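Local coordinates for protein maleylacetate reductase (Agrobacterium tumefaciens, PDB 3HL0) that probably catalyses the NADH-dependent reduction of maleylacetate to 3-oxoadipate in aromatic-compound breakdown, as a member of the iron-containing alcohol dehydrogenase family, at residues M69-V73 against L130-E134. Numbering follows the deposited sequence. Where two conformers were deposited one is given.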
HETATM    1  N   MSE A  69       1.388   6.538  -5.271  1.00 15.67           N
HETATM    2  CA  MSE A  69       2.164   5.409  -5.820  1.00 16.82           C
HETATM    3  C   MSE A  69       2.445   5.661  -7.302  1.00 17.62           C
HETATM    4  O   MSE A  69       1.545   6.076  -8.039  1.00 18.22           O
HETATM    5  CB  MSE A  69       1.383   4.076  -5.651  1.00 17.41           C
ATOM      6  N   HIS A  70       3.697   5.429  -7.702  1.00 18.25           N
ATOM      7  CA  HIS A  70       4.118   5.391  -9.110  1.00 19.13           C
ATOM      8  C   HIS A  70       4.210   6.772  -9.751  1.00 17.79           C
ATOM      9  O   HIS A  70       4.302   6.864 -10.977  1.00 18.17           O
ATOM     10  CB  HIS A  70       3.202   4.475  -9.951  1.00 19.65           C
ATOM     11  CG  HIS A  70       2.917   3.151  -9.310  1.00 25.36           C
ATOM     12  ND1 HIS A  70       3.915   2.272  -8.943  1.00 27.88           N
ATOM     13  CD2 HIS A  70       1.744   2.541  -9.000  1.00 27.60           C
ATOM     14  CE1 HIS A  70       3.373   1.188  -8.413  1.00 28.14           C
ATOM     15  NE2 HIS A  70       2.058   1.327  -8.437  1.00 28.82           N
ATOM     16  N   THR A  71       4.194   7.823  -8.926  1.00 15.59           N
ATOM     17  CA  THR A  71       4.496   9.203  -9.355  1.00 13.81           C
ATOM     18  C   THR A  71       3.709   9.562 -10.646  1.00 11.53           C
ATOM     19  O   THR A  71       4.290   9.880 -11.681  1.00 10.27           O
ATOM     20  CB  THR A  71       6.039   9.429  -9.502  1.00 14.33           C
ATOM     21  OG1 THR A  71       6.731   8.748  -8.430  1.00 17.47           O
ATOM     22  CG2 THR A  71       6.408  10.905  -9.437  1.00 14.93           C
ATOM     23  N   PRO A  72       2.372   9.540 -10.568  1.00 11.36           N
ATOM     24  CA  PRO A  72       1.595   9.860 -11.784  1.00 10.37           C
ATOM     25  C   PRO A  72       1.707  11.355 -12.154  1.00 10.57           C
ATOM     26  O   PRO A  72       1.712  12.220 -11.286  1.00  9.96           O
ATOM     27  CB  PRO A  72       0.161   9.450 -11.411  1.00 11.33           C
ATOM     28  CG  PRO A  72       0.134   9.323  -9.908  1.00 11.46           C
ATOM     29  CD  PRO A  72       1.532   9.322  -9.378  1.00 11.70           C
ATOM     30  N   VAL A  73       1.821  11.637 -13.446  0.60 10.73           N
ATOM     31  CA  VAL A  73       2.059  13.001 -13.922  0.60 11.10           C
ATOM     32  C   VAL A  73       0.993  14.027 -13.489  0.60 10.96           C
ATOM     33  O   VAL A  73       1.311  15.197 -13.259  0.60 10.77           O
ATOM     34  CB  VAL A  73       2.318  12.992 -15.471  0.60 11.22           C
ATOM     35  CG1 VAL A  73       2.420  14.389 -16.038  0.60 12.24           C
ATOM     36  CG2 VAL A  73       3.586  12.209 -15.781  0.60 12.19           C
ATOM     37  N   LEU A 130      14.346   8.608 -12.142  1.00 12.12           N
ATOM     38  CA  LEU A 130      12.959   8.954 -11.825  1.00 12.32           C
ATOM     39  C   LEU A 130      11.991   8.110 -12.678  1.00 11.86           C
ATOM     40  O   LEU A 130      12.120   8.098 -13.894  1.00 13.44           O
ATOM     41  CB  LEU A 130      12.717  10.458 -12.088  1.00 11.26           C
ATOM     42  CG  LEU A 130      11.251  10.897 -12.047  1.00 11.42           C
ATOM     43  CD1 LEU A 130      10.608  10.716 -10.653  1.00 12.39           C
ATOM     44  CD2 LEU A 130      11.133  12.361 -12.542  1.00 10.52           C
ATOM     45  N   GLY A 131      11.075   7.400 -12.018  1.00 12.98           N
ATOM     46  CA  GLY A 131       9.969   6.676 -12.673  1.00 12.77           C
ATOM     47  C   GLY A 131       8.678   7.468 -12.507  1.00 13.44           C
ATOM     48  O   GLY A 131       8.426   8.045 -11.445  1.00 13.27           O
ATOM     49  N   GLN A 132       7.880   7.538 -13.586  1.00 12.91           N
ATOM     50  CA  GLN A 132       6.613   8.255 -13.547  1.00 14.23           C
ATOM     51  C   GLN A 132       5.554   7.423 -14.260  1.00 15.31           C
ATOM     52  O   GLN A 132       5.887   6.494 -14.985  1.00 18.85           O
ATOM     53  CB  GLN A 132       6.738   9.634 -14.210  1.00 13.83           C
ATOM     54  CG  GLN A 132       7.852  10.499 -13.611  1.00 14.36           C
ATOM     55  CD  GLN A 132       7.991  11.821 -14.302  1.00 11.87           C
ATOM     56  OE1 GLN A 132       7.293  12.794 -13.984  1.00 12.77           O
ATOM     57  NE2 GLN A 132       8.900  11.884 -15.263  1.00 12.71           N
ATOM     58  N   THR A 133       4.292   7.728 -14.018  1.00 15.06           N
ATOM     59  CA  THR A 133       3.208   7.071 -14.742  1.00 14.14           C
ATOM     60  C   THR A 133       2.542   8.147 -15.558  1.00 14.15           C
ATOM     61  O   THR A 133       2.140   9.169 -15.028  1.00 13.88           O
ATOM     62  CB  THR A 133       2.210   6.402 -13.784  1.00 14.50           C
ATOM     63  OG1 THR A 133       2.924   5.449 -12.993  1.00 15.90           O
ATOM     64  CG2 THR A 133       1.112   5.646 -14.564  1.00 13.61           C
ATOM     65  N   GLU A 134       2.452   7.914 -16.861  1.00 15.06           N
ATOM     66  CA  GLU A 134       1.784   8.838 -17.745  1.00 16.69           C
ATOM     67  C   GLU A 134       0.924   8.034 -18.699  1.00 16.69           C
ATOM     68  O   GLU A 134       1.404   7.062 -19.277  1.00 15.97           O
ATOM     69  CB  GLU A 134       2.812   9.651 -18.524  1.00 17.54           C
ATOM     70  CG  GLU A 134       2.179  10.815 -19.273  1.00 21.59           C
ATOM     71  CD  GLU A 134       3.203  11.805 -19.795  1.00 27.02           C
ATOM     72  OE1 GLU A 134       4.429  11.576 -19.607  1.00 30.53           O
ATOM     73  OE2 GLU A 134       2.772  12.804 -20.400  1.00 29.80           O
TER
HETATM   74  O   HOH W   1       5.180  12.554 -12.495  1.00  9.19           O
HETATM   75  O   HOH W   2       8.445   7.137  -8.977  1.00 28.95           O
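Thr133 grips the loop 69-73 with both backbone and side chain. Its OG1, anti to its own carbonyl carbon (chi1 -59°), donates to His70 O at 2.8 Å, tilted from the carbonyl plane, and also lies 3.2 Å from His70 CB. The neighbouring carbonyl, Thr71 O, receives Thr133 N at 3.2 Å, with the donor well above the carbonyl plane. In return Val73 N reaches Thr133 O at 2.9 Å, almost in line with the C=O bond, and Pro72 CA adds a CH...O contact to that oxygen. Pro72 and Thr133 thus form a single beta bridge just where Pro72 sits at the N-cap position, right before helix 73-85, tying the entrance of this helix in the nucleotide-binding domain to a strand of the hairpin 129-142. Pro43 of the second subunit packs on both bridge residues. Beyond the bridge, in the conformer given, Val73 CG2 lies 3.8 Å from Glu134 CB, and the two side chains cross obliquely. Gln132 OE1 accepts a hydrogen bond from Arg109 NH1 of helix 97-110; one water donates to this OE1 and to Thr71 O. Thr71 CB packs directly against Gly131 O at 3.4 Å.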